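Local structure of GDP-L-fucose synthase (7ANC) at residues 100-105 with 156-161. The protein probably reduces the C4 keto group of a GDP-linked sugar with NADPH, within a fold of the NAD(P)-dependent epimerase/dehydratase family. Numbering follows the deposited sequence.
Sequences VKKLVF and GTNFIT
K102 runs its methylene chain obliquely over the side-chain amide of N158, with CD 3.6 Å from ND2. Its CG, anti to the backbone N (chi1 -158°), also lies 3.2 Å from the backbone O of N158, and the rest of the chain is extended. A long aliphatic stem suits this place because it covers the amide while carrying the ammonium on to the end of helix 244-257. There NZ forms a salt bridge with D259 and hydrogen bonds with carbonyl oxygens such as that of I258. N158 is tied to the same region, ND2 to D259 OD1 and OD1 to F260 N, which fixes the rotation of the amide.

Beyond this polar pair the chains run as parallel neighbours. N158 O accepts from L103 N, L103 O takes the I160 N-H at 2.9 Å, and F105 N returns to I160 O. Before the strands join, one water bridges the gap, donating to K101 O and accepting from N158 N at 2.9 Å.

Along each strand the side chains alternate between the two faces of the sheet. L103, F105, F159 and T161 face helices 77-97 and 135-155, a buried layer suited to apolar leucine and phenylalanine; V104 and I160 turn to helix 244-257, their beta branching suiting the extended backbone of a strand. L103 CB meets the F159 ring obliquely, 3.5 Å from CD1, while T157 CB sits over a face of that ring. T161, small enough to lie beside F105, brings OG1 to the ring edge, 3.6 Å from CD2, with the ring itself close to NADP.

These are adjacent strands of the Rossmann sheet, joined through helix 135-155 in a beta-alpha-beta crossover. Backbone bonds and side-chain packing join 103-105 to 159-161, whereas just before this pairing D259, shared by K102 and N158, probably offsets the buried lysine's charge.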
loop_
_atom_site.group_PDB
_atom_site.type_symbol
_atom_site.label_atom_id
_atom_site.label_comp_id
_atom_site.label_asym_id
_atom_site.label_seq_id
_atom_site.Cartn_x
_atom_site.Cartn_y
_atom_site.Cartn_z
ATOM N N VAL A 100 1.884 -23.685 0.517
ATOM C CA VAL A 100 3.072 -23.307 1.277
ATOM C C VAL A 100 2.757 -23.418 2.777
ATOM O O VAL A 100 1.712 -22.955 3.240
ATOM C CB VAL A 100 3.549 -21.895 0.889
ATOM C CG1 VAL A 100 4.576 -21.368 1.897
ATOM C CG2 VAL A 100 4.170 -21.917 -0.507
ATOM N N LYS A 101 3.651 -24.037 3.558
ATOM C CA LYS A 101 3.438 -24.175 4.984
ATOM C C LYS A 101 3.592 -22.840 5.757
ATOM O O LYS A 101 2.774 -22.478 6.628
ATOM C CB LYS A 101 4.387 -25.234 5.573
ATOM C CG LYS A 101 4.062 -26.635 5.034
ATOM C CD LYS A 101 5.011 -27.713 5.561
ATOM C CE LYS A 101 4.514 -29.102 5.204
ATOM N NZ LYS A 101 4.968 -29.396 3.826
ATOM N N LYS A 102 4.680 -22.119 5.457
ATOM C CA LYS A 102 5.011 -20.895 6.169
ATOM C C LYS A 102 5.836 -19.952 5.274
ATOM O O LYS A 102 6.609 -20.406 4.405
ATOM C CB LYS A 102 5.777 -21.285 7.447
ATOM C CG LYS A 102 5.746 -20.266 8.540
ATOM C CD LYS A 102 6.195 -20.920 9.844
ATOM C CE LYS A 102 6.293 -19.880 10.911
ATOM N NZ LYS A 102 6.766 -20.502 12.186
ATOM N N LEU A 103 5.643 -18.639 5.485
ATOM C CA LEU A 103 6.281 -17.594 4.682
ATOM C C LEU A 103 6.744 -16.489 5.630
ATOM O O LEU A 103 6.039 -16.156 6.600
ATOM C CB LEU A 103 5.301 -17.059 3.621
ATOM C CG LEU A 103 5.713 -15.921 2.674
ATOM C CD1 LEU A 103 4.994 -16.019 1.326
ATOM C CD2 LEU A 103 5.509 -14.538 3.290
ATOM N N VAL A 104 7.913 -15.904 5.320
ATOM C CA VAL A 104 8.442 -14.728 6.023
ATOM C C VAL A 104 8.610 -13.600 4.992
ATOM O O VAL A 104 9.238 -13.798 3.938
ATOM C CB VAL A 104 9.761 -15.018 6.751
ATOM C CG1 VAL A 104 10.419 -13.740 7.252
ATOM C CG2 VAL A 104 9.513 -15.962 7.925
ATOM N N PHE A 105 8.043 -12.427 5.311
ATOM C CA PHE A 105 8.072 -11.211 4.477
ATOM C C PHE A 105 8.802 -10.117 5.282
ATOM O O PHE A 105 8.654 -10.051 6.495
ATOM C CB PHE A 105 6.640 -10.763 4.145
ATOM C CG PHE A 105 6.532 -9.385 3.510
ATOM C CD1 PHE A 105 7.154 -9.113 2.299
ATOM C CD2 PHE A 105 5.827 -8.357 4.148
ATOM C CE1 PHE A 105 7.087 -7.829 1.719
ATOM C CE2 PHE A 105 5.745 -7.103 3.586
ATOM C CZ PHE A 105 6.371 -6.847 2.344
ATOM N N GLY A 156 -6.307 -19.038 7.687
ATOM C CA GLY A 156 -5.415 -19.754 8.581
ATOM C C GLY A 156 -4.046 -20.083 8.019
ATOM O O GLY A 156 -3.416 -21.104 8.396
ATOM N N THR A 157 -3.538 -19.210 7.128
ATOM C CA THR A 157 -2.155 -19.319 6.674
ATOM C C THR A 157 -1.199 -18.937 7.823
ATOM O O THR A 157 -1.643 -18.493 8.891
ATOM C CB THR A 157 -1.897 -18.434 5.430
ATOM O OG1 THR A 157 -2.336 -17.102 5.725
ATOM C CG2 THR A 157 -2.674 -18.926 4.258
ATOM N N ASN A 158 0.119 -19.065 7.570
ATOM C CA ASN A 158 1.145 -18.753 8.576
ATOM C C ASN A 158 2.218 -17.882 7.869
ATOM O O ASN A 158 3.322 -18.361 7.553
ATOM C CB ASN A 158 1.700 -20.067 9.143
ATOM C CG ASN A 158 2.297 -19.923 10.537
ATOM O OD1 ASN A 158 2.243 -18.852 11.171
ATOM N ND2 ASN A 158 2.839 -21.064 11.077
ATOM N N PHE A 159 1.834 -16.623 7.590
ATOM C CA PHE A 159 2.646 -15.657 6.831
ATOM C C PHE A 159 3.047 -14.513 7.760
ATOM O O PHE A 159 2.177 -13.725 8.153
ATOM C CB PHE A 159 1.809 -15.108 5.639
ATOM C CG PHE A 159 1.356 -16.123 4.591
ATOM C CD1 PHE A 159 1.889 -17.404 4.486
ATOM C CD2 PHE A 159 0.441 -15.737 3.622
ATOM C CE1 PHE A 159 1.461 -18.283 3.493
ATOM C CE2 PHE A 159 0.023 -16.606 2.623
ATOM C CZ PHE A 159 0.542 -17.872 2.527
ATOM N N ILE A 160 4.336 -14.407 8.117
ATOM C CA ILE A 160 4.801 -13.506 9.183
ATOM C C ILE A 160 5.641 -12.366 8.624
ATOM O O ILE A 160 6.546 -12.640 7.838
ATOM C CB ILE A 160 5.671 -14.271 10.220
ATOM C CG1 ILE A 160 5.005 -15.607 10.638
ATOM C CG2 ILE A 160 6.000 -13.356 11.402
ATOM C CD1 ILE A 160 3.641 -15.422 11.278
ATOM N N THR A 161 5.332 -11.119 9.019
ATOM C CA THR A 161 6.062 -9.933 8.618
ATOM C C THR A 161 7.064 -9.475 9.722
ATOM O O THR A 161 6.660 -9.246 10.901
ATOM C CB THR A 161 5.055 -8.780 8.324
ATOM O OG1 THR A 161 4.210 -9.132 7.226
ATOM C CG2 THR A 161 5.773 -7.508 7.947
HETATM O O HOH W 1 0.378 -21.051 5.416
#